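Local coordinates for protein DELTA1-pyrroline-2-carboxylate reductase (Thermococcus litoralis DSM 5473, PDB 6T3E) that reduces delta(1)-pyrroline-2-carboxylate to L-proline with a nicotinamide dinucleotide as hydride donor, probably as a step of L-hydroxyproline metabolism, at residues M78-K91 with V321-L333. Residues are numbered along the deposited sequence; the frame is centred on the assembly and turned at random.
Sequences MPSYLEDSEALAVK and VGLAIEDAITAKL. With NAI (1,4-dihydronicotinamide adenine dinucleotide), chain F; PRO (proline), chain E.
A324 and A328 press their methyl groups against the hairpin of strands 78-82 and 87-91, part of the mixed sheet of this ornithine cyclodeaminase/mu-crystallin family enzyme; small residues on both sides allow helix 324-333 to approach the first strand to 7.3 Å, axis to axis. The buried A328 methyl lies among S80, A87 and A89, its CB 3.9 Å from A89 CB, while L82 rests CD2 on I325 CG2 at 3.5 Å. S80 OG adds a weak hydrogen bond to A324 O. Toward the hairpin turn, S85, E86 and K332 are partly exposed: I329 CD1 meets S85 OG, and K332 sets CB on the A87 methyl and runs CD and CE past E86 O. The opposite end, at the proline pocket, is buried and mixed. M78 packs CB on A324 CB and brings SD to 3.5 Å from O of the bound proline. K91 runs extended, then turns at chi3 (87°), carrying NZ between a salt bridge to D327 OD1 (2.9 Å) and a hydrogen bond to proline OXT (2.7 Å). A methionine in place of K91 would probably cost D327 one cationic partner, R134 being another, and the ligand carboxylate one donor. D327 is thus consistent with a second-shell role, probably helping to hold the K91 ammonium toward that carboxylate.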
loop_
_atom_site.group_PDB
_atom_site.type_symbol
_atom_site.label_atom_id
_atom_site.label_comp_id
_atom_site.label_asym_id
_atom_site.label_seq_id
_atom_site.Cartn_x
_atom_site.Cartn_y
_atom_site.Cartn_z
ATOM N N MET B 78 2.017 -1.900 3.992
ATOM C CA MET B 78 2.978 -3.000 4.077
ATOM C C MET B 78 2.535 -4.150 3.180
ATOM O O MET B 78 1.919 -5.118 3.650
ATOM C CB MET B 78 3.141 -3.487 5.522
ATOM C CG MET B 78 3.431 -2.384 6.541
ATOM S SD MET B 78 3.419 -2.909 8.271
ATOM C CE MET B 78 4.735 -4.123 8.316
ATOM N N PRO B 79 2.847 -4.089 1.892
ATOM C CA PRO B 79 2.575 -5.215 0.993
ATOM C C PRO B 79 3.717 -6.221 0.929
ATOM O O PRO B 79 4.883 -5.907 1.177
ATOM C CB PRO B 79 2.379 -4.515 -0.361
ATOM C CG PRO B 79 3.261 -3.302 -0.282
ATOM C CD PRO B 79 3.332 -2.895 1.173
ATOM N N SER B 80 3.362 -7.471 0.632
ATOM C CA SER B 80 4.392 -8.489 0.460
ATOM C C SER B 80 3.806 -9.687 -0.269
ATOM O O SER B 80 2.600 -9.940 -0.219
ATOM C CB SER B 80 5.010 -8.934 1.793
ATOM O OG SER B 80 4.178 -9.846 2.480
ATOM N N TYR B 81 4.680 -10.427 -0.940
ATOM C CA TYR B 81 4.285 -11.626 -1.660
ATOM C C TYR B 81 5.250 -12.734 -1.285
ATOM O O TYR B 81 6.459 -12.613 -1.507
ATOM C CB TYR B 81 4.275 -11.387 -3.175
ATOM C CG TYR B 81 3.998 -12.634 -3.978
ATOM C CD1 TYR B 81 3.055 -13.567 -3.552
ATOM C CD2 TYR B 81 4.687 -12.887 -5.153
ATOM C CE1 TYR B 81 2.807 -14.720 -4.286
ATOM C CE2 TYR B 81 4.450 -14.032 -5.892
ATOM C CZ TYR B 81 3.516 -14.950 -5.454
ATOM O OH TYR B 81 3.293 -16.087 -6.197
ATOM N N LEU B 82 4.722 -13.804 -0.705
ATOM C CA LEU B 82 5.515 -14.988 -0.407
ATOM C C LEU B 82 5.105 -16.055 -1.408
ATOM O O LEU B 82 3.988 -16.585 -1.343
ATOM C CB LEU B 82 5.318 -15.454 1.033
ATOM C CG LEU B 82 5.317 -14.359 2.092
ATOM C CD1 LEU B 82 5.314 -14.977 3.473
ATOM C CD2 LEU B 82 6.512 -13.444 1.893
ATOM N N GLU B 83 6.027 -16.380 -2.314
ATOM C CA GLU B 83 5.681 -17.125 -3.515
ATOM C C GLU B 83 5.538 -18.612 -3.250
ATOM O O GLU B 83 4.667 -19.253 -3.846
ATOM C CB GLU B 83 6.725 -16.852 -4.598
ATOM C CG GLU B 83 7.137 -15.371 -4.634
ATOM C CD GLU B 83 8.458 -15.094 -5.333
ATOM O OE1 GLU B 83 9.521 -15.324 -4.709
ATOM O OE2 GLU B 83 8.430 -14.612 -6.495
ATOM N N ASP B 84 6.328 -19.167 -2.331
ATOM C CA ASP B 84 6.144 -20.566 -1.954
ATOM C C ASP B 84 4.829 -20.765 -1.208
ATOM O O ASP B 84 4.046 -21.664 -1.534
ATOM C CB ASP B 84 7.319 -21.034 -1.098
ATOM C CG ASP B 84 8.528 -21.389 -1.928
ATOM O OD1 ASP B 84 8.379 -21.566 -3.161
ATOM O OD2 ASP B 84 9.631 -21.476 -1.347
ATOM N N SER B 85 4.564 -19.928 -0.208
ATOM C CA SER B 85 3.314 -20.007 0.530
ATOM C C SER B 85 2.137 -19.446 -0.255
ATOM O O SER B 85 0.987 -19.671 0.141
ATOM C CB SER B 85 3.453 -19.277 1.871
ATOM O OG SER B 85 4.166 -20.075 2.802
ATOM N N GLU B 86 2.398 -18.737 -1.350
ATOM C CA GLU B 86 1.352 -18.101 -2.148
ATOM C C GLU B 86 0.471 -17.211 -1.275
ATOM O O GLU B 86 -0.757 -17.306 -1.271
ATOM C CB GLU B 86 0.524 -19.140 -2.900
ATOM C CG GLU B 86 1.294 -19.860 -3.980
ATOM C CD GLU B 86 1.442 -19.050 -5.263
ATOM O OE1 GLU B 86 1.405 -17.800 -5.187
ATOM O OE2 GLU B 86 1.590 -19.671 -6.350
ATOM N N ALA B 87 1.129 -16.336 -0.528
ATOM C CA ALA B 87 0.485 -15.348 0.324
ATOM C C ALA B 87 0.792 -13.981 -0.267
ATOM O O ALA B 87 1.939 -13.528 -0.231
ATOM C CB ALA B 87 0.987 -15.452 1.764
ATOM N N LEU B 88 -0.220 -13.350 -0.851
ATOM C CA LEU B 88 -0.096 -12.035 -1.479
ATOM C C LEU B 88 -1.016 -11.096 -0.703
ATOM O O LEU B 88 -2.231 -11.097 -0.929
ATOM C CB LEU B 88 -0.452 -12.079 -2.971
ATOM C CG LEU B 88 -0.411 -10.736 -3.719
ATOM C CD1 LEU B 88 0.968 -10.013 -3.591
ATOM C CD2 LEU B 88 -0.814 -10.888 -5.176
ATOM N N ALA B 89 -0.443 -10.329 0.235
ATOM C CA ALA B 89 -1.231 -9.547 1.178
ATOM C C ALA B 89 -0.640 -8.164 1.394
ATOM O O ALA B 89 0.577 -7.955 1.310
ATOM C CB ALA B 89 -1.351 -10.233 2.538
ATOM N N VAL B 90 -1.527 -7.235 1.739
ATOM C CA VAL B 90 -1.154 -5.890 2.143
ATOM C C VAL B 90 -1.897 -5.530 3.433
ATOM O O VAL B 90 -3.093 -5.801 3.576
ATOM C CB VAL B 90 -1.450 -4.886 1.008
ATOM C CG1 VAL B 90 -2.928 -4.932 0.613
ATOM C CG2 VAL B 90 -0.980 -3.468 1.383
ATOM N N LYS B 91 -1.180 -4.937 4.382
ATOM C CA LYS B 91 -1.765 -4.466 5.629
ATOM C C LYS B 91 -1.713 -2.947 5.654
ATOM O O LYS B 91 -0.692 -2.354 5.289
ATOM C CB LYS B 91 -1.031 -5.042 6.844
ATOM C CG LYS B 91 -1.605 -4.626 8.206
ATOM C CD LYS B 91 -0.926 -5.383 9.358
ATOM C CE LYS B 91 0.345 -4.668 9.830
ATOM N NZ LYS B 91 0.897 -5.220 11.113
ATOM N N VAL B 321 10.633 -3.615 14.266
ATOM C CA VAL B 321 9.754 -2.547 13.800
ATOM C C VAL B 321 8.577 -3.063 12.993
ATOM O O VAL B 321 7.669 -2.274 12.688
ATOM C CB VAL B 321 10.527 -1.502 12.973
ATOM C CG1 VAL B 321 11.464 -0.692 13.889
ATOM C CG2 VAL B 321 11.283 -2.185 11.860
ATOM N N GLY B 322 8.594 -4.320 12.573
ATOM C CA GLY B 322 7.523 -4.922 11.796
ATOM C C GLY B 322 7.952 -5.154 10.358
ATOM O O GLY B 322 8.592 -4.303 9.729
ATOM N N LEU B 323 7.610 -6.321 9.833
ATOM C CA LEU B 323 7.902 -6.667 8.449
ATOM C C LEU B 323 6.657 -7.286 7.823
ATOM O O LEU B 323 5.961 -8.083 8.461
ATOM C CB LEU B 323 9.103 -7.617 8.353
ATOM C CG LEU B 323 9.761 -7.726 6.973
ATOM C CD1 LEU B 323 10.257 -6.381 6.459
ATOM C CD2 LEU B 323 10.883 -8.753 7.005
ATOM N N ALA B 324 6.385 -6.929 6.565
ATOM C CA ALA B 324 5.116 -7.294 5.944
ATOM C C ALA B 324 4.933 -8.799 5.786
ATOM O O ALA B 324 3.789 -9.257 5.675
ATOM C CB ALA B 324 4.974 -6.613 4.581
ATOM N N ILE B 325 6.020 -9.577 5.765
ATOM C CA ILE B 325 5.874 -11.020 5.581
ATOM C C ILE B 325 5.135 -11.640 6.752
ATOM O O ILE B 325 4.464 -12.670 6.596
ATOM C CB ILE B 325 7.232 -11.714 5.379
ATOM C CG1 ILE B 325 8.111 -11.574 6.621
ATOM C CG2 ILE B 325 7.917 -11.189 4.159
ATOM C CD1 ILE B 325 9.312 -12.499 6.599
ATOM N N GLU B 326 5.274 -11.059 7.946
ATOM C CA GLU B 326 4.577 -11.604 9.103
ATOM C C GLU B 326 3.068 -11.437 8.972
ATOM O O GLU B 326 2.307 -12.312 9.401
ATOM C CB GLU B 326 5.106 -10.939 10.372
ATOM C CG GLU B 326 6.598 -10.621 10.304
ATOM C CD GLU B 326 7.088 -9.717 11.423
ATOM O OE1 GLU B 326 6.330 -8.846 11.897
ATOM O OE2 GLU B 326 8.253 -9.884 11.831
ATOM N N ASP B 327 2.616 -10.352 8.344
ATOM C CA ASP B 327 1.189 -10.206 8.105
ATOM C C ASP B 327 0.709 -11.197 7.054
ATOM O O ASP B 327 -0.334 -11.834 7.234
ATOM C CB ASP B 327 0.867 -8.770 7.694
ATOM C CG ASP B 327 1.492 -7.742 8.626
ATOM O OD1 ASP B 327 1.192 -7.774 9.843
ATOM O OD2 ASP B 327 2.293 -6.911 8.136
ATOM N N ALA B 328 1.476 -11.385 5.976
ATOM C CA ALA B 328 1.007 -12.271 4.911
ATOM C C ALA B 328 0.939 -13.718 5.388
ATOM O O ALA B 328 -0.025 -14.428 5.095
ATOM C CB ALA B 328 1.892 -12.144 3.670
ATOM N N ILE B 329 1.948 -14.182 6.124
ATOM C CA ILE B 329 1.930 -15.572 6.571
ATOM C C ILE B 329 0.833 -15.784 7.605
ATOM O O ILE B 329 0.224 -16.860 7.672
ATOM C CB ILE B 329 3.316 -16.009 7.086
ATOM C CG1 ILE B 329 3.374 -17.532 7.197
ATOM C CG2 ILE B 329 3.643 -15.369 8.414
ATOM C CD1 ILE B 329 3.320 -18.221 5.867
ATOM N N THR B 330 0.565 -14.776 8.433
ATOM C CA THR B 330 -0.513 -14.910 9.404
ATOM C C THR B 330 -1.892 -14.775 8.749
ATOM O O THR B 330 -2.797 -15.570 9.037
ATOM C CB THR B 330 -0.300 -13.888 10.514
ATOM O OG1 THR B 330 0.958 -14.159 11.144
ATOM C CG2 THR B 330 -1.401 -13.971 11.554
ATOM N N ALA B 331 -2.044 -13.838 7.804
ATOM C CA ALA B 331 -3.324 -13.673 7.121
ATOM C C ALA B 331 -3.690 -14.907 6.316
ATOM O O ALA B 331 -4.857 -15.324 6.312
ATOM C CB ALA B 331 -3.279 -12.467 6.197
ATOM N N LYS B 332 -2.711 -15.523 5.640
ATOM C CA LYS B 332 -3.034 -16.710 4.859
ATOM C C LYS B 332 -3.298 -17.897 5.774
ATOM O O LYS B 332 -4.211 -18.687 5.522
ATOM C CB LYS B 332 -1.898 -17.021 3.878
ATOM C CG LYS B 332 -2.150 -18.198 2.920
ATOM C CD LYS B 332 -2.795 -17.748 1.574
ATOM C CE LYS B 332 -3.049 -18.922 0.585
ATOM N NZ LYS B 332 -4.344 -18.812 -0.179
ATOM N N LEU B 333 -2.570 -17.967 6.887
ATOM C CA LEU B 333 -2.849 -18.931 7.946
ATOM C C LEU B 333 -4.285 -18.795 8.429
ATOM O O LEU B 333 -5.025 -19.784 8.520
ATOM C CB LEU B 333 -1.846 -18.713 9.086
ATOM C CG LEU B 333 -1.785 -19.592 10.325
ATOM C CD1 LEU B 333 -2.648 -19.068 11.441
ATOM C CD2 LEU B 333 -2.167 -21.002 9.954
HETATM P PA NAI F . -0.512 1.151 23.421
HETATM O O1A NAI F . -0.806 2.629 23.421
HETATM O O2A NAI F . -1.807 0.368 23.515
HETATM O O5B NAI F . 0.542 0.716 24.608
HETATM C C5B NAI F . 1.656 1.589 24.751
HETATM C C4B NAI F . 2.114 1.586 26.275
HETATM O O4B NAI F . 3.234 2.216 26.410
HETATM C C3B NAI F . 1.078 2.368 27.117
HETATM O O3B NAI F . 0.589 1.546 28.077
HETATM C C2B NAI F . 1.887 3.548 27.693
HETATM O O2B NAI F . 1.336 3.973 29.035
HETATM C C1B NAI F . 3.087 3.050 27.792
HETATM N N9A NAI F . 4.102 4.066 27.864
HETATM C C8A NAI F . 4.182 5.080 26.998
HETATM N N7A NAI F . 5.223 5.827 27.350
HETATM C C5A NAI F . 5.790 5.273 28.435
HETATM C C6A NAI F . 6.883 5.656 29.174
HETATM N N6A NAI F . 7.798 6.775 29.062
HETATM N N1A NAI F . 7.263 4.936 30.228
HETATM C C2A NAI F . 6.569 3.817 30.552
HETATM N N3A NAI F . 5.492 3.438 29.820
HETATM C C4A NAI F . 5.106 4.186 28.755
HETATM O O3 NAI F . 0.256 0.845 21.976
HETATM P PN NAI F . 0.835 -0.657 21.547
HETATM O O1N NAI F . -0.174 -1.193 20.549
HETATM O O2N NAI F . 1.005 -1.544 22.748
HETATM O O5D NAI F . 2.281 -0.477 20.830
HETATM C C5D NAI F . 3.393 -0.430 21.646
HETATM C C4D NAI F . 4.614 -0.022 20.780
HETATM O O4D NAI F . 4.929 -0.960 19.908
HETATM C C3D NAI F . 4.271 1.224 19.950
HETATM O O3D NAI F . 5.364 2.068 19.937
HETATM C C2D NAI F . 4.041 0.695 18.527
HETATM O O2D NAI F . 4.290 1.833 17.537
HETATM C C1D NAI F . 4.914 -0.275 18.446
HETATM N N1N NAI F . 4.484 -1.282 17.461
HETATM C C2N NAI F . 5.439 -1.901 16.562
HETATM C C3N NAI F . 5.097 -3.260 15.888
HETATM C C7N NAI F . 6.314 -4.155 15.528
HETATM O O7N NAI F . 7.382 -3.780 15.844
HETATM N N7N NAI F . 6.122 -5.437 14.813
HETATM C C4N NAI F . 3.768 -3.937 16.156
HETATM C C5N NAI F . 2.681 -2.975 16.654
HETATM C C6N NAI F . 3.091 -1.677 17.371
HETATM N N PRO E . 4.551 -0.522 13.323
HETATM C CA PRO E . 3.500 -1.525 13.522
HETATM C C PRO E . 3.413 -2.580 12.422
HETATM O O PRO E . 4.357 -2.820 11.655
HETATM C CB PRO E . 2.229 -0.678 13.548
HETATM C CG PRO E . 2.666 0.616 14.163
HETATM C CD PRO E . 4.128 0.812 13.792
HETATM O OXT PRO E . 2.373 -3.224 12.277
#